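Local structure of imine reductase (Bacillus cereus, 4D3D) at residues S46-W50 and A65-V71; H203-I207 and T266-D272; T151-R157 and D174-P180; L252-L256 and G286-A292. The protein catalyses the NADPH-dependent, S-selective reduction of the cyclic imine 2-methylpyrroline, probably with cofactor held by its Rossmann-type domain. One frame throughout, in Å; residues are numbered along the deposited sequence. Where two conformers were deposited one is given.

Interaction 1: S46-W50 and A65-V71; sequences SVTVW and AIRVSTV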
loop_
_atom_site.group_PDB
_atom_site.type_symbol
_atom_site.label_atom_id
_atom_site.label_comp_id
_atom_site.label_asym_id
_atom_site.label_seq_id
_atom_site.Cartn_x
_atom_site.Cartn_y
_atom_site.Cartn_z
ATOM N N SER B 46 21.062 19.399 -32.655
ATOM C CA SER B 46 20.257 20.353 -33.410
ATOM C C SER B 46 18.782 20.020 -33.029
ATOM O O SER B 46 18.395 18.877 -33.181
ATOM C CB SER B 46 20.448 20.101 -34.893
ATOM O OG SER B 46 19.503 20.847 -35.651
ATOM N N VAL B 47 18.047 20.993 -32.487
ATOM C CA VAL B 47 16.694 20.761 -31.976
ATOM C C VAL B 47 15.690 21.637 -32.724
ATOM O O VAL B 47 15.790 22.857 -32.640
ATOM C CB VAL B 47 16.611 21.023 -30.484
ATOM C CG1 VAL B 47 15.219 20.725 -29.915
ATOM C CG2 VAL B 47 17.639 20.202 -29.738
ATOM N N THR B 48 14.675 21.041 -33.367
ATOM C CA THR B 48 13.623 21.804 -34.042
ATOM C C THR B 48 12.376 21.691 -33.165
ATOM O O THR B 48 12.091 20.595 -32.639
ATOM C CB THR B 48 13.347 21.229 -35.407
ATOM O OG1 THR B 48 14.515 21.424 -36.235
ATOM C CG2 THR B 48 12.151 21.884 -36.025
ATOM N N VAL B 49 11.673 22.814 -32.921
ATOM C CA VAL B 49 10.505 22.856 -32.000
ATOM C C VAL B 49 9.277 23.468 -32.654
ATOM O O VAL B 49 9.431 24.339 -33.519
ATOM C CB VAL B 49 10.807 23.585 -30.673
ATOM C CG1 VAL B 49 11.993 22.921 -29.949
ATOM C CG2 VAL B 49 11.069 25.085 -30.853
ATOM N N TRP B 50 8.099 23.017 -32.262
ATOM C CA TRP B 50 6.798 23.575 -32.619
ATOM C C TRP B 50 5.859 23.485 -31.415
ATOM O O TRP B 50 5.867 22.507 -30.670
ATOM C CB TRP B 50 6.116 22.893 -33.844
ATOM C CG TRP B 50 4.798 23.506 -34.265
ATOM C CD1 TRP B 50 4.615 24.510 -35.148
ATOM C CD2 TRP B 50 3.503 23.134 -33.808
ATOM N NE1 TRP B 50 3.289 24.798 -35.261
ATOM C CE2 TRP B 50 2.584 24.000 -34.409
ATOM C CE3 TRP B 50 3.032 22.166 -32.913
ATOM C CZ2 TRP B 50 1.216 23.903 -34.200
ATOM C CZ3 TRP B 50 1.677 22.059 -32.657
ATOM C CH2 TRP B 50 0.745 22.969 -33.327
ATOM N N ALA B 65 17.639 26.657 -30.360
ATOM C CA ALA B 65 16.550 25.834 -30.947
ATOM C C ALA B 65 16.080 26.504 -32.199
ATOM O O ALA B 65 16.047 27.739 -32.258
ATOM C CB ALA B 65 15.384 25.720 -29.987
ATOM N N ILE B 66 15.653 25.712 -33.170
ATOM C CA ILE B 66 15.076 26.220 -34.372
ATOM C C ILE B 66 13.521 26.100 -34.240
ATOM O O ILE B 66 12.981 24.984 -34.228
ATOM C CB ILE B 66 15.568 25.368 -35.545
ATOM C CG1 ILE B 66 17.119 25.341 -35.578
ATOM C CG2 ILE B 66 14.962 25.848 -36.847
ATOM C CD1 ILE B 66 17.715 26.685 -35.832
ATOM N N ARG B 67 12.835 27.217 -34.079
ATOM C CA ARG B 67 11.395 27.262 -34.082
ATOM C C ARG B 67 10.900 27.303 -35.524
ATOM O O ARG B 67 11.355 28.096 -36.357
ATOM C CB ARG B 67 10.863 28.468 -33.325
ATOM C CG ARG B 67 9.323 28.671 -33.402
ATOM C CD ARG B 67 8.794 29.763 -32.457
ATOM N NE ARG B 67 9.659 30.943 -32.530
ATOM C CZ ARG B 67 9.814 31.859 -31.552
ATOM N NH1 ARG B 67 9.134 31.806 -30.390
ATOM N NH2 ARG B 67 10.696 32.836 -31.756
ATOM N N VAL B 68 9.966 26.450 -35.815
ATOM C CA VAL B 68 9.254 26.480 -37.075
ATOM C C VAL B 68 7.779 26.830 -36.918
ATOM O O VAL B 68 7.159 26.620 -35.884
ATOM C CB VAL B 68 9.367 25.130 -37.841
ATOM C CG1 VAL B 68 10.852 24.831 -38.121
ATOM C CG2 VAL B 68 8.766 24.017 -37.047
ATOM N N SER B 69 7.224 27.375 -37.972
ATOM C CA SER B 69 5.865 27.892 -37.885
ATOM C C SER B 69 4.762 26.814 -37.848
ATOM O O SER B 69 3.714 26.956 -37.149
ATOM C CB SER B 69 5.622 28.859 -39.068
ATOM O OG SER B 69 4.254 29.384 -39.023
ATOM N N THR B 70 4.990 25.730 -38.589
ATOM C CA THR B 70 3.915 24.730 -38.812
ATOM C C THR B 70 4.332 23.316 -38.407
ATOM O O THR B 70 5.534 22.963 -38.381
ATOM C CB THR B 70 3.495 24.680 -40.301
ATOM O OG1 THR B 70 4.498 24.091 -41.141
ATOM C CG2 THR B 70 3.201 26.067 -40.860
ATOM N N VAL B 71 3.327 22.492 -38.177
ATOM C CA VAL B 71 3.518 21.033 -37.824
ATOM C C VAL B 71 4.257 20.352 -38.995
ATOM O O VAL B 71 5.137 19.537 -38.772
ATOM C CB VAL B 71 2.144 20.397 -37.572
ATOM C CG1 VAL B 71 2.182 18.864 -37.472
ATOM C CG2 VAL B 71 1.566 20.973 -36.283
#
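Ile66 and Arg67 run parallel to Thr48 and Val49, and backbone hydrogen bonds set the register. Ile66 N gives its hydrogen to Val47 O at 2.9 Å, Val49 N returns one to Ile66 O at 2.9 Å, and Val68 N reaches Val49 O at 3.2 Å in a nearly linear bond (172°). These bonds form a parallel ladder; with helix 58-62 as crossover the two strands make a beta-alpha-beta unit, in which strand 66-67 is an outermost strand of the sheet within this chain.

A further polar link comes from the indole. Trp50 carries CG anti to the backbone N (chi1 -177°), which swings the ring beyond the end of the ladder toward the turn before helix 71-77. There Trp50 NE1 donates to Ser69 O at 2.9 Å; the oxygen lies in the ring plane, yet the donor stands well above the carbonyl plane, and the bond is bent (134°). The guanidinium of Arg67 turns to Asp58, in the crossover, and forms a salt bridge.

Apolar contacts complete the join. Val71 CG2 sits over one face of the six-membered ring of Trp50, 3.5 Å from its centroid and almost on the ring normal, a CH-pi contact. On the face bearing Thr48 and Ile66, Thr48 CG2 meets Val68 CG1 at 3.8 Å, while Val49 CG2 lies near Arg67 CB on the other face.

The indole is thus held through both edge and face: the NE1 bond restricts its rotation, the valine methyl packs against its pi surface, and the first turn of helix 71-77 is tied to the end of strand 46-50.

Interaction 2: H203-I207 and T266-D272; sequences HALAI and TQEAGID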
loop_
_atom_site.group_PDB
_atom_site.type_symbol
_atom_site.label_atom_id
_atom_site.label_comp_id
_atom_site.label_asym_id
_atom_site.label_seq_id
_atom_site.Cartn_x
_atom_site.Cartn_y
_atom_site.Cartn_z
ATOM N N HIS B 203 -5.012 7.833 6.376
ATOM C CA HIS B 203 -6.135 7.318 7.069
ATOM C C HIS B 203 -5.716 6.772 8.498
ATOM O O HIS B 203 -6.354 7.163 9.519
ATOM C CB HIS B 203 -6.797 6.230 6.265
ATOM C CG HIS B 203 -8.078 5.772 6.857
ATOM N ND1 HIS B 203 -8.153 4.703 7.752
ATOM C CD2 HIS B 203 -9.333 6.268 6.777
ATOM C CE1 HIS B 203 -9.399 4.581 8.196
ATOM N NE2 HIS B 203 -10.142 5.490 7.576
ATOM N N ALA B 204 -4.709 5.934 8.485
ATOM C CA ALA B 204 -4.099 5.389 9.731
ATOM C C ALA B 204 -3.601 6.553 10.629
ATOM O O ALA B 204 -3.856 6.559 11.877
ATOM C CB ALA B 204 -2.978 4.443 9.414
ATOM N N LEU B 205 -2.921 7.530 10.044
ATOM C CA LEU B 205 -2.463 8.711 10.792
ATOM C C LEU B 205 -3.640 9.476 11.401
ATOM O O LEU B 205 -3.573 9.932 12.587
ATOM C CB LEU B 205 -1.584 9.592 9.934
ATOM C CG LEU B 205 -1.085 10.868 10.595
ATOM C CD1 LEU B 205 -0.224 10.527 11.821
ATOM C CD2 LEU B 205 -0.308 11.628 9.561
ATOM N N ALA B 206 -4.771 9.631 10.690
ATOM C CA ALA B 206 -5.894 10.306 11.275
ATOM C C ALA B 206 -6.439 9.619 12.551
ATOM O O ALA B 206 -6.892 10.272 13.542
ATOM C CB ALA B 206 -7.021 10.430 10.272
ATOM N N ILE B 207 -6.487 8.261 12.503
ATOM C CA ILE B 207 -6.854 7.441 13.681
ATOM C C ILE B 207 -5.852 7.722 14.799
ATOM O O ILE B 207 -6.310 7.913 15.954
ATOM C CB ILE B 207 -6.916 5.954 13.334
ATOM C CG1 ILE B 207 -8.006 5.671 12.314
ATOM C CG2 ILE B 207 -7.200 5.100 14.615
ATOM C CD1 ILE B 207 -7.996 4.254 11.770
ATOM N N THR B 266 -11.767 2.591 13.332
ATOM C CA THR B 266 -12.020 3.831 12.560
ATOM C C THR B 266 -13.282 4.526 13.049
ATOM O O THR B 266 -13.196 5.740 13.316
ATOM C CB THR B 266 -12.131 3.483 11.058
ATOM O OG1 THR B 266 -10.924 2.805 10.599
ATOM C CG2 THR B 266 -12.273 4.789 10.201
ATOM N N GLN B 267 -14.399 3.807 13.172
ATOM C CA GLN B 267 -15.687 4.371 13.577
ATOM C C GLN B 267 -15.611 4.932 14.967
ATOM O O GLN B 267 -16.095 6.049 15.204
ATOM C CB GLN B 267 -16.763 3.346 13.597
ATOM C CG GLN B 267 -17.212 2.841 12.300
ATOM C CD GLN B 267 -18.075 1.584 12.425
ATOM O OE1 GLN B 267 -17.808 0.680 13.222
ATOM N NE2 GLN B 267 -19.088 1.502 11.590
ATOM N N GLU B 268 -14.941 4.223 15.886
ATOM C CA GLU B 268 -14.752 4.694 17.281
ATOM C C GLU B 268 -13.966 5.980 17.361
ATOM O O GLU B 268 -14.188 6.777 18.272
ATOM C CB GLU B 268 -13.892 3.669 18.119
ATOM C CG GLU B 268 -14.586 2.473 18.553
ATOM C CD GLU B 268 -13.518 1.531 19.251
ATOM O OE1 GLU B 268 -12.248 1.916 19.468
ATOM O OE2 GLU B 268 -14.026 0.467 19.533
ATOM N N ALA B 269 -13.020 6.206 16.435
ATOM C CA ALA B 269 -12.158 7.363 16.366
ATOM C C ALA B 269 -12.790 8.577 15.643
ATOM O O ALA B 269 -12.168 9.602 15.588
ATOM C CB ALA B 269 -10.791 7.036 15.782
ATOM N N GLY B 270 -14.002 8.383 15.165
ATOM C CA GLY B 270 -14.737 9.345 14.345
ATOM C C GLY B 270 -14.118 9.646 13.015
ATOM O O GLY B 270 -14.310 10.724 12.451
ATOM N N ILE B 271 -13.339 8.726 12.492
ATOM C CA ILE B 271 -12.617 8.949 11.172
ATOM C C ILE B 271 -13.501 8.414 10.034
ATOM O O ILE B 271 -14.289 7.495 10.194
ATOM C CB ILE B 271 -11.239 8.261 11.280
ATOM C CG1 ILE B 271 -10.369 8.912 12.390
ATOM C CG2 ILE B 271 -10.466 8.211 9.933
ATOM C CD1 ILE B 271 -10.347 10.430 12.353
ATOM N N ASP B 272 -13.357 9.025 8.847
ATOM C CA ASP B 272 -14.142 8.599 7.666
ATOM C C ASP B 272 -13.920 7.128 7.374
ATOM O O ASP B 272 -12.806 6.655 7.306
ATOM C CB ASP B 272 -13.714 9.410 6.429
ATOM C CG ASP B 272 -14.663 9.206 5.219
ATOM O OD1 ASP B 272 -15.793 9.720 5.244
ATOM O OD2 ASP B 272 -14.208 8.603 4.251
#
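His203 crosses from helix 182-210 to the chain leaving helix 252-268, and its side chain can be followed outward atom by atom. CB starts off to one side of the other segment, but CG anti to the backbone N (chi1 -173°) carries the imidazole across. Ile271 CG2 approaches the ring obliquely, 3.9 Å from His203 CD2 and nearer still to NE2. On the other branch, ND1 bonds Asp192 of the second subunit, and CE1 lies 3.4 Å from Thr266 OG1, which is in the ring plane and itself bonded to Val262 O. At the tip, NE2 donates to Asp272 O at 2.9 Å; the oxygen is in the ring plane and the donor approaches nearly along the C=O axis. With both ring nitrogens engaged, one within the chain and one across the dimer, rotation of this buried ring is strongly restricted.

One turn on, the Ile207 CD1 methyl packs against the hydroxyl oxygen Thr266 OG1 at 3.5 Å. Carbon-to-carbon contacts follow: Ile207 CG1 meets Ile271 CG1 at 4.0 Å, Ile207 CG2 faces Ala269 CB, and Ile271 CD1 rests 3.9 Å from Ala206 CB. Gly270, with positive phi, ends helix 252-268 in a Schellman motif, and this reversal brings Ile271 back against helix 182-210.

The second subunit closes in too: its Phe303 meets the His203 ring edge-to-face, and its Arg285 forms a salt bridge with Asp272. The contact therefore joins the late part of the long helix 182-210 to the C-terminal end of helix 252-268, with Pro276 of helix 274-288 beside His203 and Thr266.

Interaction 3: T151-R157 and D174-P180; sequences TYYSGDR and DYRGEDP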
loop_
_atom_site.group_PDB
_atom_site.type_symbol
_atom_site.label_atom_id
_atom_site.label_comp_id
_atom_site.label_asym_id
_atom_site.label_seq_id
_atom_site.Cartn_x
_atom_site.Cartn_y
_atom_site.Cartn_z
ATOM N N THR B 151 12.764 6.187 -17.589
ATOM C CA THR B 151 11.498 6.209 -18.368
ATOM C C THR B 151 11.195 4.809 -18.885
ATOM O O THR B 151 12.096 4.064 -19.377
ATOM C CB THR B 151 11.705 7.148 -19.548
ATOM O OG1 THR B 151 11.966 8.480 -19.055
ATOM C CG2 THR B 151 10.517 7.176 -20.491
ATOM N N TYR B 152 9.963 4.345 -18.728
ATOM C CA TYR B 152 9.534 3.076 -19.315
ATOM C C TYR B 152 9.315 3.252 -20.814
ATOM O O TYR B 152 8.715 4.217 -21.211
ATOM C CB TYR B 152 8.170 2.651 -18.759
ATOM C CG TYR B 152 8.114 2.345 -17.274
ATOM C CD1 TYR B 152 8.876 1.337 -16.754
ATOM C CD2 TYR B 152 7.281 3.032 -16.429
ATOM C CE1 TYR B 152 8.836 1.029 -15.398
ATOM C CE2 TYR B 152 7.242 2.720 -15.058
ATOM C CZ TYR B 152 8.069 1.748 -14.560
ATOM O OH TYR B 152 8.083 1.359 -13.193
ATOM N N TYR B 153 9.780 2.321 -21.624
ATOM C CA TYR B 153 9.536 2.352 -23.036
ATOM C C TYR B 153 9.008 1.072 -23.558
ATOM O O TYR B 153 9.281 -0.033 -23.068
ATOM C CB TYR B 153 10.860 2.668 -23.766
ATOM C CG TYR B 153 11.316 4.097 -23.685
ATOM C CD1 TYR B 153 10.601 5.097 -24.290
ATOM C CD2 TYR B 153 12.420 4.449 -22.891
ATOM C CE1 TYR B 153 11.012 6.415 -24.220
ATOM C CE2 TYR B 153 12.844 5.777 -22.796
ATOM C CZ TYR B 153 12.145 6.760 -23.449
ATOM O OH TYR B 153 12.484 8.097 -23.414
ATOM N N SER B 154 8.094 1.150 -24.537
ATOM C CA SER B 154 7.601 -0.055 -25.192
ATOM C C SER B 154 7.193 0.208 -26.639
ATOM O O SER B 154 6.989 1.376 -27.033
ATOM C CB SER B 154 6.434 -0.735 -24.464
ATOM O OG SER B 154 5.283 0.075 -24.407
ATOM N N GLY B 155 7.061 -0.858 -27.404
ATOM C CA GLY B 155 6.869 -0.725 -28.864
ATOM C C GLY B 155 7.906 -1.624 -29.577
ATOM O O GLY B 155 8.547 -2.486 -28.985
ATOM N N ASP B 156 8.002 -1.507 -30.890
ATOM C CA ASP B 156 8.874 -2.408 -31.659
ATOM C C ASP B 156 10.302 -2.337 -31.176
ATOM O O ASP B 156 10.891 -1.261 -31.057
ATOM C CB ASP B 156 8.831 -2.098 -33.171
ATOM C CG ASP B 156 7.798 -2.917 -33.919
ATOM O OD1 ASP B 156 6.867 -3.529 -33.301
ATOM O OD2 ASP B 156 7.947 -2.948 -35.168
ATOM N N ARG B 157 10.898 -3.488 -30.904
ATOM C CA ARG B 157 12.257 -3.496 -30.290
ATOM C C ARG B 157 13.312 -2.891 -31.230
ATOM O O ARG B 157 14.247 -2.200 -30.779
ATOM C CB ARG B 157 12.686 -4.896 -29.894
ATOM C CG ARG B 157 14.091 -4.925 -29.277
ATOM C CD ARG B 157 14.596 -6.291 -28.895
ATOM N NE ARG B 157 14.840 -6.223 -27.466
ATOM C CZ ARG B 157 14.023 -6.734 -26.538
ATOM N NH1 ARG B 157 12.909 -7.414 -26.855
ATOM N NH2 ARG B 157 14.347 -6.568 -25.264
ATOM N N ASP B 174 14.009 1.905 -19.492
ATOM C CA ASP B 174 13.588 0.595 -19.106
ATOM C C ASP B 174 12.641 0.089 -20.143
ATOM O O ASP B 174 11.460 0.336 -20.098
ATOM C CB ASP B 174 12.980 0.632 -17.689
ATOM C CG ASP B 174 12.513 -0.769 -17.175
ATOM O OD1 ASP B 174 12.607 -1.790 -17.873
ATOM O OD2 ASP B 174 11.975 -0.802 -16.033
ATOM N N TYR B 175 13.163 -0.652 -21.124
ATOM C CA TYR B 175 12.351 -1.192 -22.186
ATOM C C TYR B 175 11.552 -2.402 -21.683
ATOM O O TYR B 175 12.130 -3.396 -21.234
ATOM C CB TYR B 175 13.220 -1.643 -23.395
ATOM C CG TYR B 175 12.432 -2.258 -24.512
ATOM C CD1 TYR B 175 11.650 -1.462 -25.406
ATOM C CD2 TYR B 175 12.383 -3.627 -24.689
ATOM C CE1 TYR B 175 10.949 -2.047 -26.442
ATOM C CE2 TYR B 175 11.623 -4.217 -25.690
ATOM C CZ TYR B 175 10.917 -3.437 -26.583
ATOM O OH TYR B 175 10.222 -4.076 -27.591
ATOM N N ARG B 176 10.245 -2.344 -21.765
ATOM C CA ARG B 176 9.364 -3.420 -21.236
ATOM C C ARG B 176 8.794 -4.429 -22.210
ATOM O O ARG B 176 8.150 -5.414 -21.785
ATOM C CB ARG B 176 8.135 -2.773 -20.578
ATOM C CG ARG B 176 8.494 -1.820 -19.497
ATOM C CD ARG B 176 8.972 -2.373 -18.146
ATOM N NE ARG B 176 10.171 -3.160 -18.200
ATOM C CZ ARG B 176 10.318 -4.463 -17.996
ATOM N NH1 ARG B 176 9.350 -5.327 -17.691
ATOM N NH2 ARG B 176 11.518 -4.920 -18.153
ATOM N N GLY B 177 8.953 -4.244 -23.509
ATOM C CA GLY B 177 8.414 -5.207 -24.484
ATOM C C GLY B 177 7.780 -4.587 -25.720
ATOM O O GLY B 177 7.762 -3.361 -25.831
ATOM N N GLU B 178 7.275 -5.458 -26.587
ATOM C CA GLU B 178 6.854 -5.003 -27.920
ATOM C C GLU B 178 5.467 -4.333 -27.925
ATOM O O GLU B 178 5.220 -3.489 -28.779
ATOM C CB GLU B 178 6.937 -6.127 -28.960
ATOM C CG GLU B 178 8.341 -6.595 -29.308
ATOM C CD GLU B 178 8.846 -6.289 -30.744
ATOM O OE1 GLU B 178 8.118 -6.129 -31.743
ATOM O OE2 GLU B 178 10.044 -6.236 -30.876
ATOM N N ASP B 179 4.602 -4.677 -27.006
ATOM C CA ASP B 179 3.251 -4.115 -26.971
ATOM C C ASP B 179 3.388 -2.657 -26.593
ATOM O O ASP B 179 3.901 -2.325 -25.520
ATOM C CB ASP B 179 2.431 -4.890 -25.896
ATOM C CG ASP B 179 1.156 -4.208 -25.452
ATOM O OD1 ASP B 179 0.518 -3.430 -26.176
ATOM O OD2 ASP B 179 0.652 -4.596 -24.370
ATOM N N PRO B 180 2.852 -1.770 -27.428
ATOM C CA PRO B 180 2.896 -0.338 -27.115
ATOM C C PRO B 180 2.200 0.028 -25.776
ATOM O O PRO B 180 2.515 1.118 -25.252
ATOM C CB PRO B 180 2.101 0.307 -28.272
ATOM C CG PRO B 180 2.187 -0.670 -29.393
ATOM C CD PRO B 180 2.196 -2.018 -28.722
HETATM O O HOH W 1 4.958 -3.195 -31.506
#
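Tyr175 reaches across to the end of strand 149-155 with an extended side chain. Its CG, anti to the backbone N (chi1 178°), carries the ring past Tyr153 O and Ser154 CA to Gly155, where the hydroxyl donates to Gly155 O at 2.7 Å, with that oxygen in the ring plane. Arg157 bends at chi3 and brings one face of its guanidinium against Tyr175 CE2, 3.6 Å from Arg157 CZ; the planes are 68° apart, so the groups do not stack flat.

Glu178 also bends, at chi2, and in the conformer described its OE2 receives Arg157 N at 2.9 Å from above the carboxylate plane, close to the start of helix 157-170. A water donates to Glu178 O and, in the conformer described, to Asp156 OD1. Ser154 OG is 3.0 Å from Asp179 O and 3.1 Å from Pro180 O, while also accepting from Ala183 N.

Nearer the start of the pairing, Arg176 folds at chi2 and chi3 so that NE meets Asp174 OD1 at 2.8 Å in a salt bridge, its CD lying beside Tyr152 CD1. Asp174 OD2 borders the edge of the Tyr152 ring and bonds Tyr221 of the second subunit. Backbone bonds of the parallel pair, among them Arg176 N to Tyr153 O at 2.8 Å, join the strands.

Strands 149-155 and 171-175, joined through helix 157-170, form one margin of the sheet within this chain; strand 131-137 flanks the first, Phe160 packs by both Tyr153 and Tyr175, and the chain continues into helix 182-210.

Interaction 4: L252-L256 and G286-A292; sequences LAMGL and GMKTGHA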
loop_
_atom_site.group_PDB
_atom_site.type_symbol
_atom_site.label_atom_id
_atom_site.label_comp_id
_atom_site.label_asym_id
_atom_site.label_seq_id
_atom_site.Cartn_x
_atom_site.Cartn_y
_atom_site.Cartn_z
ATOM N N LEU B 252 -8.763 -16.615 4.695
ATOM C CA LEU B 252 -9.590 -15.411 4.436
ATOM C C LEU B 252 -10.497 -15.030 5.588
ATOM O O LEU B 252 -10.708 -13.878 5.894
ATOM C CB LEU B 252 -10.437 -15.610 3.166
ATOM C CG LEU B 252 -11.207 -14.397 2.679
ATOM C CD1 LEU B 252 -10.260 -13.257 2.294
ATOM C CD2 LEU B 252 -12.116 -14.730 1.513
ATOM N N ALA B 253 -11.130 -16.011 6.269
ATOM C CA ALA B 253 -12.044 -15.699 7.360
ATOM C C ALA B 253 -11.340 -14.925 8.452
ATOM O O ALA B 253 -11.945 -14.055 9.084
ATOM C CB ALA B 253 -12.620 -17.002 7.926
ATOM N N MET B 254 -10.075 -15.274 8.677
ATOM C CA MET B 254 -9.282 -14.573 9.713
ATOM C C MET B 254 -8.930 -13.111 9.234
ATOM O O MET B 254 -8.890 -12.186 10.082
ATOM C CB MET B 254 -8.027 -15.333 10.096
ATOM C CG MET B 254 -8.250 -16.708 10.694
ATOM S SD MET B 254 -9.168 -16.580 12.223
ATOM C CE MET B 254 -7.871 -16.162 13.381
ATOM N N GLY B 255 -8.628 -12.975 7.980
ATOM C CA GLY B 255 -8.436 -11.639 7.360
ATOM C C GLY B 255 -9.650 -10.783 7.486
ATOM O O GLY B 255 -9.554 -9.616 7.824
ATOM N N LEU B 256 -10.844 -11.344 7.156
ATOM C CA LEU B 256 -12.079 -10.584 7.333
ATOM C C LEU B 256 -12.277 -10.045 8.763
ATOM O O LEU B 256 -12.561 -8.917 9.021
ATOM C CB LEU B 256 -13.322 -11.459 6.989
ATOM C CG LEU B 256 -14.677 -10.855 7.244
ATOM C CD1 LEU B 256 -14.949 -9.632 6.393
ATOM C CD2 LEU B 256 -15.799 -11.944 7.099
ATOM N N GLY B 286 -15.449 -12.035 -1.252
ATOM C CA GLY B 286 -14.715 -13.279 -1.345
ATOM C C GLY B 286 -15.282 -14.383 -0.445
ATOM O O GLY B 286 -15.268 -15.543 -0.830
ATOM N N MET B 287 -15.682 -14.028 0.759
ATOM C CA MET B 287 -16.313 -14.975 1.681
ATOM C C MET B 287 -17.592 -15.556 1.101
ATOM O O MET B 287 -17.772 -16.763 1.085
ATOM C CB MET B 287 -16.566 -14.289 3.018
ATOM C CG MET B 287 -15.292 -13.965 3.808
ATOM S SD MET B 287 -14.317 -15.382 4.331
ATOM C CE MET B 287 -15.536 -16.240 5.412
ATOM N N LYS B 288 -18.404 -14.679 0.565
ATOM C CA LYS B 288 -19.704 -15.075 -0.037
ATOM C C LYS B 288 -19.632 -15.791 -1.331
ATOM O O LYS B 288 -20.697 -16.281 -1.811
ATOM C CB LYS B 288 -20.569 -13.872 -0.117
ATOM C CG LYS B 288 -21.097 -13.302 1.171
ATOM C CD LYS B 288 -21.906 -12.080 0.713
ATOM C CE LYS B 288 -22.268 -11.244 1.874
ATOM N NZ LYS B 288 -22.926 -10.014 1.325
ATOM N N THR B 289 -18.469 -15.931 -1.935
ATOM C CA THR B 289 -18.226 -16.808 -3.030
ATOM C C THR B 289 -17.455 -18.070 -2.717
ATOM O O THR B 289 -16.878 -18.741 -3.556
ATOM C CB THR B 289 -17.560 -16.053 -4.220
ATOM O OG1 THR B 289 -16.389 -15.345 -3.752
ATOM C CG2 THR B 289 -18.524 -15.074 -4.749
ATOM N N GLY B 290 -17.381 -18.382 -1.416
ATOM C CA GLY B 290 -16.867 -19.681 -0.966
ATOM C C GLY B 290 -15.409 -19.821 -0.697
ATOM O O GLY B 290 -14.854 -20.899 -0.938
ATOM N N HIS B 291 -14.756 -18.749 -0.213
ATOM C CA HIS B 291 -13.304 -18.767 -0.015
ATOM C C HIS B 291 -12.850 -18.704 1.441
ATOM O O HIS B 291 -11.645 -18.393 1.699
ATOM C CB HIS B 291 -12.649 -17.613 -0.788
ATOM C CG HIS B 291 -12.873 -17.674 -2.253
ATOM N ND1 HIS B 291 -12.090 -18.428 -3.100
ATOM C CD2 HIS B 291 -13.811 -17.101 -3.037
ATOM C CE1 HIS B 291 -12.535 -18.320 -4.340
ATOM N NE2 HIS B 291 -13.572 -17.518 -4.324
ATOM N N ALA B 292 -13.722 -19.070 2.396
ATOM C CA ALA B 292 -13.367 -18.926 3.843
ATOM C C ALA B 292 -12.020 -19.548 4.223
ATOM O O ALA B 292 -11.337 -18.960 5.124
ATOM C CB ALA B 292 -14.451 -19.538 4.724
#
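Helix-to-helix packing in the all-helical C-terminal domain is the setting here: the first turn of helix 252-268 lies against the last turn of helix 274-288 and the chain that follows it. Met287 fills the middle. Its chain is bent at chi2 and chi3 (-64° and -61°), which curls the thioether back against Leu252 and Ala253. Met287 SD lies 3.6 Å from Leu252 CD2, Met287 CE reaches Ala253 CB at 3.9 Å, and Met287 CG meets Leu256 CD2 at 3.9 Å.

Leu252 CD2 also comes up to the backbone at Gly286, 3.7 Å from Gly286 C; the absence of a side chain there lets the methyl come close. The same methyl also touches His291 CB at 3.7 Å, while the imidazole turns away to Asp294. Closer still, Leu252 CB lies 3.4 Å from His291 O. One polar bond crosses the contact, from Ala253 N to Ala292 O at 3.2 Å, using an amide of the first helical turn.

Around the contact, Phe283 of helix 274-288 abuts both leucines, Leu280 and Arg284 flank Leu256, and Phe296 and Leu299, from the chain leading to helix 300-304, pack on Leu252.

Overall arrangement
Interactions 1 and 3 belong to one sheet of the nucleotide-binding domain, at strand pairs near its two margins, their centres about 27 Å apart. Interactions 2 and 4 lie in the helical C-terminal domain and share helix 252-268, one at its end and one at its start, with centres about 25 Å apart. Helix 182-210 bridges the halves: it follows strand 171-175 of interaction 3 and carries His203 of interaction 2; the centres of interactions 2 and 3 are about 42 Å apart. Interactions 2 and 3 both touch the second subunit. A bound polyethylene glycol fragment lies about 11 Å from the Leu252 side chain of interaction 4 and one about 10 Å from Tyr152 of interaction 3.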